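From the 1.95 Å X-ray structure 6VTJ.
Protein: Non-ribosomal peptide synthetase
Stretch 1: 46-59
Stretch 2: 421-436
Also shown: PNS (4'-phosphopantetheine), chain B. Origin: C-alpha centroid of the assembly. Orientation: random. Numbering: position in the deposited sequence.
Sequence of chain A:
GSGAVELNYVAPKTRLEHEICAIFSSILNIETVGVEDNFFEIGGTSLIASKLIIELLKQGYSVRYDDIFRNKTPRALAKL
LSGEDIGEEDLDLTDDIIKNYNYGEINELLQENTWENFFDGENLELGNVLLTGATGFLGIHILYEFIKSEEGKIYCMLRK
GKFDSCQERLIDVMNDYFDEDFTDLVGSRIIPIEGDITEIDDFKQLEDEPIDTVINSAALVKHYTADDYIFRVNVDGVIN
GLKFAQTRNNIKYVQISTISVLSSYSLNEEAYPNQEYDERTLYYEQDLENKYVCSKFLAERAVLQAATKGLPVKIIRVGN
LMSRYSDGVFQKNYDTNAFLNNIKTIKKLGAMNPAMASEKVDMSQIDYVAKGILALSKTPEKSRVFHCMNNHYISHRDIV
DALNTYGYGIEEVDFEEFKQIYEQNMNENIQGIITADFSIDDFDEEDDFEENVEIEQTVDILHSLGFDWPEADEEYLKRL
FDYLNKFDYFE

Stretch 1, residues 46-59: SLIASKLIIELLKQ
Stretch 2 (421-436) IYEQNMNENIQGIITA

The contact is a mainly apolar packing of one long helix against a loop and a short helix distant in sequence in the same chain, with no direct hydrogen bond across it and two waters bridging polar atoms across it. The long helix runs through residue 58, and Gln59 (phi/psi -80/7) is the first residue to leave it. In the second stretch, the end of a helix at 421-423 gives way to a loop with a tight turn at Met426 (-79/68), then an extended Asn427 (-153/-154), a 3-10 segment at 428-430 and a short helix at 431-435, with Ile430 at its N-cap position. The axes of the long and short helices approach to 9.6 Å at 100°, so they cross nearly perpendicularly. The register is set by Ser50 CA to Thr435 CA at 6.1 Å and Ile54 CA to Met426 CA at 6.2 Å; together the stretches bury 562 Å².

Ile434 (chi1 m, chi2 m) is the knob of this packing, sitting among Ser50, Ile53, Ile54 and Leu57. Ile434 CG2 lies 3.9 Å from Ile53 CG2 and 4.0 Å from Ser50 CB, Ile434 CG1 4.1 Å from Ile54 CG1, and Ile434 CD1 3.9 Å from Leu57 CD1. Ile54 (m, t) points toward the second stretch and reaches its backbone: Ile54 CD1 is 3.3 Å from Asn427 O, and Ile54 CG2 is 3.5 Å from Met426 O. Met426, with all three chi angles m, brings its CE to 3.4 Å from Leu57 CB. Leu57 (m, t) also meets the Tyr422 hydroxyl, CD1 to OH 3.3 Å; Tyr422 (chi1 t) has a sideways CA-to-CB bond, but its side-chain end comes nearer the helix.

At the Thr435 end, Ser50 CB packs 3.6 Å from Thr435 CG2. Ser50 (chi1 p) turns its hydroxyl back onto its own helix, donating from OG to Leu47 O at 2.6 Å. Gln431 (t, t) extends its amide toward this site, but Gln431 OE1 stays 3.7 Å from Ser50 OG; a water closes the gap by donating to Ser50 OG at 3.1 Å and to Gln431 OE1 at 2.5 Å.

Near the helix C-terminus, Lys58 lays its aliphatic chain over Met426, with Lys58 CD 3.4 Å from Met426 O and Lys58 CG 3.5 Å from Met426 CB. Its ammonium forms a salt bridge within the helix, Lys58 NZ to Glu55 OE2 at 3.6 Å, and donates to a second water at 3.2 Å from NZ. That water donates to Met426 O at 2.8 Å.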

ATOM      1  N   SER A  46       9.353   3.381  14.184  1.00 37.64           N
ATOM      2  CA  SER A  46       8.134   2.609  13.991  1.00 39.14           C
ATOM      3  C   SER A  46       8.320   1.149  14.386  1.00 41.37           C
ATOM      4  O   SER A  46       7.368   0.509  14.841  1.00 40.43           O
ATOM      5  CB  SER A  46       7.694   2.719  12.538  1.00 36.24           C
ATOM      6  OG  SER A  46       8.623   2.025  11.720  1.00 43.33           O
ATOM      7  N   LEU A  47       9.528   0.600  14.229  1.00 38.84           N
ATOM      8  CA  LEU A  47       9.734  -0.782  14.643  1.00 39.18           C
ATOM      9  C   LEU A  47       9.998  -0.897  16.140  1.00 41.15           C
ATOM     10  O   LEU A  47       9.632  -1.908  16.748  1.00 40.17           O
ATOM     11  CB  LEU A  47      10.874  -1.410  13.841  1.00 47.32           C
ATOM     12  CG  LEU A  47      10.555  -1.569  12.346  1.00 47.95           C
ATOM     13  CD1 LEU A  47      11.671  -2.288  11.605  1.00 47.17           C
ATOM     14  CD2 LEU A  47       9.213  -2.279  12.147  1.00 46.25           C
ATOM     15  N   ILE A  48      10.617   0.115  16.753  1.00 37.78           N
ATOM     16  CA  ILE A  48      10.735   0.107  18.210  1.00 38.66           C
ATOM     17  C   ILE A  48       9.371   0.323  18.848  1.00 40.23           C
ATOM     18  O   ILE A  48       9.130  -0.109  19.985  1.00 39.03           O
ATOM     19  CB  ILE A  48      11.752   1.165  18.675  1.00 40.75           C
ATOM     20  CG1 ILE A  48      13.148   0.849  18.134  1.00 44.66           C
ATOM     21  CG2 ILE A  48      11.809   1.233  20.175  1.00 41.65           C
ATOM     22  CD1 ILE A  48      14.124   1.990  18.316  1.00 44.33           C
ATOM     23  N   ALA A  49       8.457   0.992  18.141  1.00 39.15           N
ATOM     24  CA  ALA A  49       7.109   1.168  18.665  1.00 37.92           C
ATOM     25  C   ALA A  49       6.432  -0.172  18.902  1.00 41.47           C
ATOM     26  O   ALA A  49       5.610  -0.304  19.820  1.00 40.06           O
ATOM     27  CB  ALA A  49       6.281   2.024  17.712  1.00 37.10           C
ATOM     28  N   SER A  50       6.780  -1.189  18.108  1.00 40.85           N
ATOM     29  CA  SER A  50       6.178  -2.500  18.315  1.00 41.55           C
ATOM     30  C   SER A  50       6.715  -3.143  19.586  1.00 41.81           C
ATOM     31  O   SER A  50       5.971  -3.822  20.305  1.00 41.23           O
ATOM     32  CB  SER A  50       6.401  -3.408  17.101  1.00 40.08           C
ATOM     33  OG  SER A  50       7.762  -3.749  16.915  1.00 45.65           O
ATOM     34  N   LYS A  51       7.998  -2.925  19.889  1.00 38.24           N
ATOM     35  CA  LYS A  51       8.525  -3.393  21.167  1.00 39.69           C
ATOM     36  C   LYS A  51       7.848  -2.669  22.315  1.00 39.92           C
ATOM     37  O   LYS A  51       7.519  -3.279  23.340  1.00 40.13           O
ATOM     38  CB  LYS A  51      10.042  -3.202  21.229  1.00 43.03           C
ATOM     39  CG  LYS A  51      10.765  -3.593  19.947  1.00 43.03           C
ATOM     40  N   LEU A  52       7.628  -1.364  22.160  1.00 38.89           N
ATOM     41  CA  LEU A  52       6.871  -0.613  23.153  1.00 40.87           C
ATOM     42  C   LEU A  52       5.515  -1.261  23.405  1.00 46.09           C
ATOM     43  O   LEU A  52       5.116  -1.479  24.560  1.00 46.57           O
ATOM     44  CB  LEU A  52       6.703   0.838  22.700  1.00 42.34           C
ATOM     45  CG  LEU A  52       5.761   1.645  23.589  1.00 46.49           C
ATOM     46  CD1 LEU A  52       6.320   1.698  24.985  1.00 44.75           C
ATOM     47  CD2 LEU A  52       5.595   3.036  23.054  1.00 42.32           C
ATOM     48  N   ILE A  53       4.794  -1.587  22.326  1.00 44.00           N
ATOM     49  CA  ILE A  53       3.461  -2.173  22.472  1.00 41.07           C
ATOM     50  C   ILE A  53       3.552  -3.527  23.161  1.00 41.11           C
ATOM     51  O   ILE A  53       2.742  -3.849  24.037  1.00 42.19           O
ATOM     52  CB  ILE A  53       2.754  -2.289  21.103  1.00 39.47           C
ATOM     53  CG1 ILE A  53       2.382  -0.912  20.540  1.00 42.18           C
ATOM     54  CG2 ILE A  53       1.508  -3.163  21.216  1.00 40.37           C
ATOM     55  CD1 ILE A  53       1.284  -0.200  21.316  1.00 43.74           C
ATOM     56  N   ILE A  54       4.525  -4.346  22.768  1.00 39.16           N
ATOM     57  CA  ILE A  54       4.676  -5.652  23.399  1.00 40.53           C
ATOM     58  C   ILE A  54       4.939  -5.492  24.892  1.00 42.00           C
ATOM     59  O   ILE A  54       4.362  -6.206  25.717  1.00 41.09           O
ATOM     60  CB  ILE A  54       5.790  -6.456  22.704  1.00 40.61           C
ATOM     61  CG1 ILE A  54       5.380  -6.785  21.269  1.00 42.01           C
ATOM     62  CG2 ILE A  54       6.113  -7.740  23.489  1.00 41.47           C
ATOM     63  CD1 ILE A  54       6.532  -7.212  20.392  1.00 41.15           C
ATOM     64  N   GLU A  55       5.783  -4.526  25.267  1.00 41.34           N
ATOM     65  CA  GLU A  55       6.083  -4.323  26.681  1.00 42.94           C
ATOM     66  C   GLU A  55       4.850  -3.868  27.453  1.00 40.86           C
ATOM     67  O   GLU A  55       4.605  -4.347  28.565  1.00 42.82           O
ATOM     68  CB  GLU A  55       7.215  -3.314  26.846  1.00 42.58           C
ATOM     69  CG  GLU A  55       8.584  -3.922  26.717  1.00 44.20           C
ATOM     70  CD  GLU A  55       8.801  -5.105  27.663  1.00 51.23           C
ATOM     71  OE1 GLU A  55       8.322  -5.048  28.818  1.00 48.02           O
ATOM     72  OE2 GLU A  55       9.446  -6.093  27.239  1.00 49.09           O
ATOM     73  N   LEU A  56       4.059  -2.951  26.883  1.00 36.13           N
ATOM     74  CA  LEU A  56       2.821  -2.542  27.550  1.00 36.32           C
ATOM     75  C   LEU A  56       1.828  -3.695  27.671  1.00 44.50           C
ATOM     76  O   LEU A  56       1.068  -3.757  28.647  1.00 43.96           O
ATOM     77  CB  LEU A  56       2.169  -1.376  26.811  1.00 37.37           C
ATOM     78  CG  LEU A  56       2.917  -0.048  26.845  1.00 35.51           C
ATOM     79  CD1 LEU A  56       2.475   0.857  25.706  1.00 35.43           C
ATOM     80  CD2 LEU A  56       2.736   0.630  28.209  1.00 36.76           C
ATOM     81  N   LEU A  57       1.796  -4.602  26.682  1.00 44.19           N
ATOM     82  CA  LEU A  57       0.914  -5.764  26.768  1.00 40.22           C
ATOM     83  C   LEU A  57       1.406  -6.743  27.825  1.00 45.38           C
ATOM     84  O   LEU A  57       0.599  -7.395  28.501  1.00 44.67           O
ATOM     85  CB  LEU A  57       0.813  -6.465  25.409  1.00 43.49           C
ATOM     86  CG  LEU A  57       0.169  -5.783  24.186  1.00 47.06           C
ATOM     87  CD1 LEU A  57       0.383  -6.639  22.930  1.00 37.83           C
ATOM     88  CD2 LEU A  57      -1.323  -5.488  24.399  1.00 39.90           C
ATOM     89  N   LYS A  58       2.727  -6.863  27.973  1.00 42.96           N
ATOM     90  CA  LYS A  58       3.289  -7.741  28.992  1.00 45.55           C
ATOM     91  C   LYS A  58       2.929  -7.274  30.391  1.00 46.63           C
ATOM     92  O   LYS A  58       2.760  -8.100  31.294  1.00 47.03           O
ATOM     93  CB  LYS A  58       4.806  -7.826  28.837  1.00 43.18           C
ATOM     94  CG  LYS A  58       5.243  -8.894  27.873  1.00 41.62           C
ATOM     95  CD  LYS A  58       6.749  -8.895  27.647  1.00 46.76           C
ATOM     96  CE  LYS A  58       7.505  -9.411  28.850  1.00 53.67           C
ATOM     97  NZ  LYS A  58       8.982  -9.339  28.639  1.00 53.06           N
ATOM     98  N   GLN A  59       2.809  -5.961  30.590  1.00 44.91           N
ATOM     99  CA  GLN A  59       2.351  -5.376  31.842  1.00 45.66           C
ATOM    100  C   GLN A  59       0.841  -5.410  31.985  1.00 48.97           C
ATOM    101  O   GLN A  59       0.312  -4.804  32.924  1.00 51.68           O
ATOM    102  CB  GLN A  59       2.830  -3.928  31.962  1.00 43.57           C
ATOM    103  CG  GLN A  59       4.318  -3.772  31.794  1.00 47.71           C
ATOM    104  CD  GLN A  59       5.072  -4.322  32.972  1.00 48.63           C
ATOM    105  OE1 GLN A  59       4.594  -4.259  34.098  1.00 48.08           O
ATOM    106  NE2 GLN A  59       6.261  -4.854  32.726  1.00 50.55           N
ATOM    107  N   ILE A 421      -1.144 -19.746  23.272  1.00 39.09           N
ATOM    108  CA  ILE A 421       0.101 -19.692  22.517  1.00 41.17           C
ATOM    109  C   ILE A 421       0.552 -18.246  22.356  1.00 40.11           C
ATOM    110  O   ILE A 421       1.744 -17.945  22.421  1.00 39.94           O
ATOM    111  CB  ILE A 421      -0.052 -20.333  21.126  1.00 35.33           C
ATOM    112  CG1 ILE A 421      -0.479 -21.796  21.256  1.00 38.26           C
ATOM    113  CG2 ILE A 421       1.246 -20.220  20.341  1.00 41.36           C
ATOM    114  CD1 ILE A 421      -0.603 -22.517  19.931  1.00 31.25           C
ATOM    115  N   TYR A 422      -0.412 -17.354  22.149  1.00 38.86           N
ATOM    116  CA  TYR A 422      -0.120 -15.936  21.986  1.00 37.42           C
ATOM    117  C   TYR A 422       0.423 -15.358  23.286  1.00 45.63           C
ATOM    118  O   TYR A 422       1.405 -14.616  23.286  1.00 42.83           O
ATOM    119  CB  TYR A 422      -1.376 -15.176  21.553  1.00 41.82           C
ATOM    120  CG  TYR A 422      -1.271 -13.677  21.717  1.00 45.21           C
ATOM    121  CD1 TYR A 422      -0.640 -12.896  20.757  1.00 47.54           C
ATOM    122  CD2 TYR A 422      -1.800 -13.041  22.833  1.00 45.54           C
ATOM    123  CE1 TYR A 422      -0.541 -11.526  20.903  1.00 53.39           C
ATOM    124  CE2 TYR A 422      -1.706 -11.671  22.986  1.00 45.39           C
ATOM    125  CZ  TYR A 422      -1.077 -10.918  22.018  1.00 53.78           C
ATOM    126  OH  TYR A 422      -0.980  -9.554  22.167  1.00 58.63           O
ATOM    127  N   GLU A 423      -0.223 -15.708  24.395  1.00 43.65           N
ATOM    128  CA  GLU A 423       0.199 -15.230  25.706  1.00 46.52           C
ATOM    129  C   GLU A 423       1.633 -15.662  25.982  1.00 43.08           C
ATOM    130  O   GLU A 423       2.434 -14.893  26.513  1.00 41.81           O
ATOM    131  CB  GLU A 423      -0.732 -15.764  26.796  1.00 45.82           C
ATOM    132  CG  GLU A 423      -1.789 -14.771  27.250  1.00 47.69           C
ATOM    133  CD  GLU A 423      -3.009 -15.449  27.843  1.00 54.71           C
ATOM    134  OE1 GLU A 423      -2.866 -16.568  28.381  1.00 61.28           O
ATOM    135  OE2 GLU A 423      -4.110 -14.865  27.771  1.00 57.73           O
ATOM    136  N   GLN A 424       1.951 -16.899  25.614  1.00 38.19           N
ATOM    137  CA  GLN A 424       3.288 -17.436  25.812  1.00 39.45           C
ATOM    138  C   GLN A 424       4.322 -16.853  24.847  1.00 41.90           C
ATOM    139  O   GLN A 424       5.497 -17.229  24.930  1.00 46.25           O
ATOM    140  CB  GLN A 424       3.261 -18.965  25.682  1.00 38.11           C
ATOM    141  CG  GLN A 424       2.465 -19.672  26.776  1.00 42.18           C
ATOM    142  N   ASN A 425       3.937 -15.980  23.918  1.00 41.21           N
ATOM    143  CA  ASN A 425       4.924 -15.424  22.979  1.00 40.84           C
ATOM    144  C   ASN A 425       4.918 -13.901  22.946  1.00 40.84           C
ATOM    145  O   ASN A 425       4.981 -13.275  21.882  1.00 39.59           O
ATOM    146  CB  ASN A 425       4.703 -15.957  21.581  1.00 36.14           C
ATOM    147  CG  ASN A 425       5.285 -17.303  21.423  1.00 39.32           C
ATOM    148  OD1 ASN A 425       6.438 -17.438  21.028  1.00 39.99           O
ATOM    149  ND2 ASN A 425       4.519 -18.325  21.789  1.00 41.02           N
ATOM    150  N   MET A 426       4.922 -13.278  24.120  1.00 40.04           N
ATOM    151  CA  MET A 426       4.984 -11.822  24.220  1.00 43.18           C
ATOM    152  C   MET A 426       6.422 -11.342  24.002  1.00 46.17           C
ATOM    153  O   MET A 426       7.093 -10.830  24.904  1.00 44.92           O
ATOM    154  CB  MET A 426       4.452 -11.381  25.571  1.00 50.96           C
ATOM    155  CG  MET A 426       3.114 -11.983  25.913  1.00 51.34           C
ATOM    156  SD  MET A 426       1.862 -11.162  24.935  1.00 65.18           S
ATOM    157  CE  MET A 426       2.401  -9.467  25.139  1.00 45.91           C
ATOM    158  N   ASN A 427       6.888 -11.509  22.766  1.00 39.82           N
ATOM    159  CA  ASN A 427       8.247 -11.144  22.393  1.00 41.29           C
ATOM    160  C   ASN A 427       8.322 -10.810  20.902  1.00 45.17           C
ATOM    161  O   ASN A 427       7.321 -10.388  20.313  1.00 42.50           O
ATOM    162  CB  ASN A 427       9.224 -12.265  22.766  1.00 41.13           C
ATOM    163  CG  ASN A 427       8.819 -13.624  22.210  1.00 44.77           C
ATOM    164  OD1 ASN A 427       8.454 -13.749  21.042  1.00 41.85           O
ATOM    165  ND2 ASN A 427       8.909 -14.654  23.043  1.00 42.38           N
ATOM    166  N   GLU A 428       9.500 -10.980  20.286  1.00 43.45           N
ATOM    167  CA  GLU A 428       9.676 -10.568  18.892  1.00 43.22           C
ATOM    168  C   GLU A 428       8.785 -11.369  17.959  1.00 44.25           C
ATOM    169  O   GLU A 428       8.398 -10.873  16.893  1.00 39.70           O
ATOM    170  CB  GLU A 428      11.140 -10.722  18.468  1.00 46.03           C
ATOM    171  CG  GLU A 428      11.728 -12.096  18.808  1.00 47.19           C
ATOM    172  CD  GLU A 428      13.128 -12.316  18.247  1.00 57.42           C
ATOM    173  OE2 GLU A 428      13.530 -13.497  18.074  1.00 59.12           O
ATOM    174  N   ASN A 429       8.425 -12.594  18.366  1.00 40.68           N
ATOM    175  CA  ASN A 429       7.671 -13.503  17.513  1.00 39.29           C
ATOM    176  C   ASN A 429       6.346 -12.915  17.042  1.00 38.24           C
ATOM    177  O   ASN A 429       5.855 -13.302  15.979  1.00 34.38           O
ATOM    178  CB  ASN A 429       7.403 -14.808  18.253  1.00 40.88           C
ATOM    179  CG  ASN A 429       8.639 -15.647  18.419  1.00 38.85           C
ATOM    180  OD1 ASN A 429       9.652 -15.423  17.763  1.00 41.48           O
ATOM    181  ND2 ASN A 429       8.559 -16.633  19.303  1.00 42.68           N
ATOM    182  N   ILE A 430       5.728 -12.017  17.815  1.00 37.04           N
ATOM    183  CA  ILE A 430       4.431 -11.472  17.428  1.00 34.24           C
ATOM    184  C   ILE A 430       4.553 -10.074  16.832  1.00 36.36           C
ATOM    185  O   ILE A 430       3.526  -9.431  16.542  1.00 35.86           O
ATOM    186  CB  ILE A 430       3.438 -11.483  18.598  1.00 34.71           C
ATOM    187  CG1 ILE A 430       3.899 -10.529  19.705  1.00 35.37           C
ATOM    188  CG2 ILE A 430       3.216 -12.922  19.095  1.00 32.91           C
ATOM    189  CD1 ILE A 430       2.852 -10.303  20.807  1.00 36.54           C
ATOM    190  N   GLN A 431       5.784  -9.606  16.605  1.00 32.98           N
ATOM    191  CA  GLN A 431       6.005  -8.305  15.978  1.00 39.13           C
ATOM    192  C   GLN A 431       5.139  -8.139  14.737  1.00 39.97           C
ATOM    193  O   GLN A 431       4.439  -7.129  14.581  1.00 37.80           O
ATOM    194  CB  GLN A 431       7.481  -8.152  15.620  1.00 41.57           C
ATOM    195  CG  GLN A 431       7.788  -6.931  14.754  1.00 46.49           C
ATOM    196  CD  GLN A 431       9.269  -6.601  14.744  1.00 48.41           C
ATOM    197  OE1 GLN A 431       9.897  -6.499  15.795  1.00 50.78           O
ATOM    198  NE2 GLN A 431       9.836  -6.444  13.554  1.00 49.83           N
ATOM    199  N   GLY A 432       5.145  -9.154  13.870  1.00 40.83           N
ATOM    200  CA  GLY A 432       4.345  -9.178  12.668  1.00 40.16           C
ATOM    201  C   GLY A 432       2.937  -8.729  12.959  1.00 41.78           C
ATOM    202  O   GLY A 432       2.542  -7.624  12.553  1.00 45.66           O
ATOM    203  N   ILE A 433       2.202  -9.517  13.749  1.00 37.98           N
ATOM    204  CA  ILE A 433       0.796  -9.173  13.912  1.00 37.27           C
ATOM    205  C   ILE A 433       0.665  -7.861  14.675  1.00 42.15           C
ATOM    206  O   ILE A 433      -0.299  -7.110  14.462  1.00 40.76           O
ATOM    207  CB  ILE A 433       0.010 -10.314  14.582  1.00 40.44           C
ATOM    208  CG1 ILE A 433       0.646 -10.714  15.910  1.00 37.21           C
ATOM    209  CG2 ILE A 433      -0.080 -11.508  13.662  1.00 40.22           C
ATOM    210  CD1 ILE A 433      -0.185 -11.706  16.669  1.00 39.96           C
ATOM    211  N   ILE A 434       1.654  -7.523  15.512  1.00 34.60           N
ATOM    212  CA  ILE A 434       1.566  -6.270  16.254  1.00 39.55           C
ATOM    213  C   ILE A 434       1.688  -5.090  15.304  1.00 42.06           C
ATOM    214  O   ILE A 434       0.927  -4.118  15.411  1.00 42.83           O
ATOM    215  CB  ILE A 434       2.628  -6.194  17.373  1.00 38.99           C
ATOM    216  CG1 ILE A 434       2.277  -7.125  18.541  1.00 35.04           C
ATOM    217  CG2 ILE A 434       2.726  -4.793  17.892  1.00 35.21           C
ATOM    218  CD1 ILE A 434       0.852  -6.987  19.052  1.00 36.03           C
ATOM    219  N   THR A 435       2.641  -5.146  14.354  1.00 40.06           N
ATOM    220  CA  THR A 435       2.784  -3.973  13.493  1.00 40.65           C
ATOM    221  C   THR A 435       1.644  -3.882  12.495  1.00 43.69           C
ATOM    222  O   THR A 435       1.496  -2.845  11.833  1.00 42.47           O
ATOM    223  CB  THR A 435       4.126  -3.950  12.746  1.00 36.71           C
ATOM    224  OG1 THR A 435       4.252  -5.110  11.928  1.00 43.22           O
ATOM    225  CG2 THR A 435       5.306  -3.872  13.719  1.00 42.64           C
ATOM    226  N   ALA A 436       0.830  -4.931  12.403  1.00 39.40           N
ATOM    227  CA  ALA A 436      -0.398  -4.943  11.631  1.00 42.37           C
ATOM    228  C   ALA A 436      -1.605  -4.515  12.450  1.00 47.83           C
ATOM    229  O   ALA A 436      -2.741  -4.793  12.045  1.00 49.71           O
ATOM    230  CB  ALA A 436      -0.629  -6.335  11.045  1.00 39.75           C
TER
HETATM  231  O23 PNS B4201       8.660   3.654   9.838  1.00 36.90           O
HETATM  232  P24 PNS B4201       8.790   2.273  10.291  1.00 43.01           P
HETATM  233  O26 PNS B4201       9.934   1.536   9.830  1.00 40.28           O
HETATM  234  O27 PNS B4201       7.623   1.541   9.615  1.00 35.06           O
HETATM  235  C28 PNS B4201       7.174   0.288  10.039  1.00 40.54           C
HETATM  236  C29 PNS B4201       5.818  -0.080   9.460  1.00 41.33           C
HETATM  237  C30 PNS B4201       5.481  -1.473   9.908  1.00 37.91           C
HETATM  238  C31 PNS B4201       4.758   0.862  10.006  1.00 36.58           C
HETATM  239  C32 PNS B4201       5.902  -0.048   7.919  1.00 37.44           C
HETATM  240  O33 PNS B4201       7.058  -0.733   7.523  1.00 37.76           O
HETATM  241  C34 PNS B4201       4.666  -0.609   7.238  1.00 40.83           C
HETATM  242  O35 PNS B4201       3.634  -0.032   7.372  1.00 34.92           O
HETATM  243  N36 PNS B4201       4.778  -1.722   6.513  1.00 37.21           N
HETATM  244  C37 PNS B4201       3.733  -2.345   5.768  1.00 34.92           C
HETATM  245  C38 PNS B4201       3.590  -1.823   4.358  1.00 42.84           C
HETATM  246  C39 PNS B4201       2.697  -2.685   3.527  1.00 38.99           C
HETATM  247  O40 PNS B4201       2.720  -3.867   3.604  1.00 46.19           O
HETATM  248  N41 PNS B4201       1.916  -2.047   2.718  1.00 31.66           N
HETATM  249  O   HOH W   1       9.156  -6.173  18.183  1.00 43.14           O
HETATM  250  O   HOH W   2       9.526  -9.470  25.485  1.00 47.80           O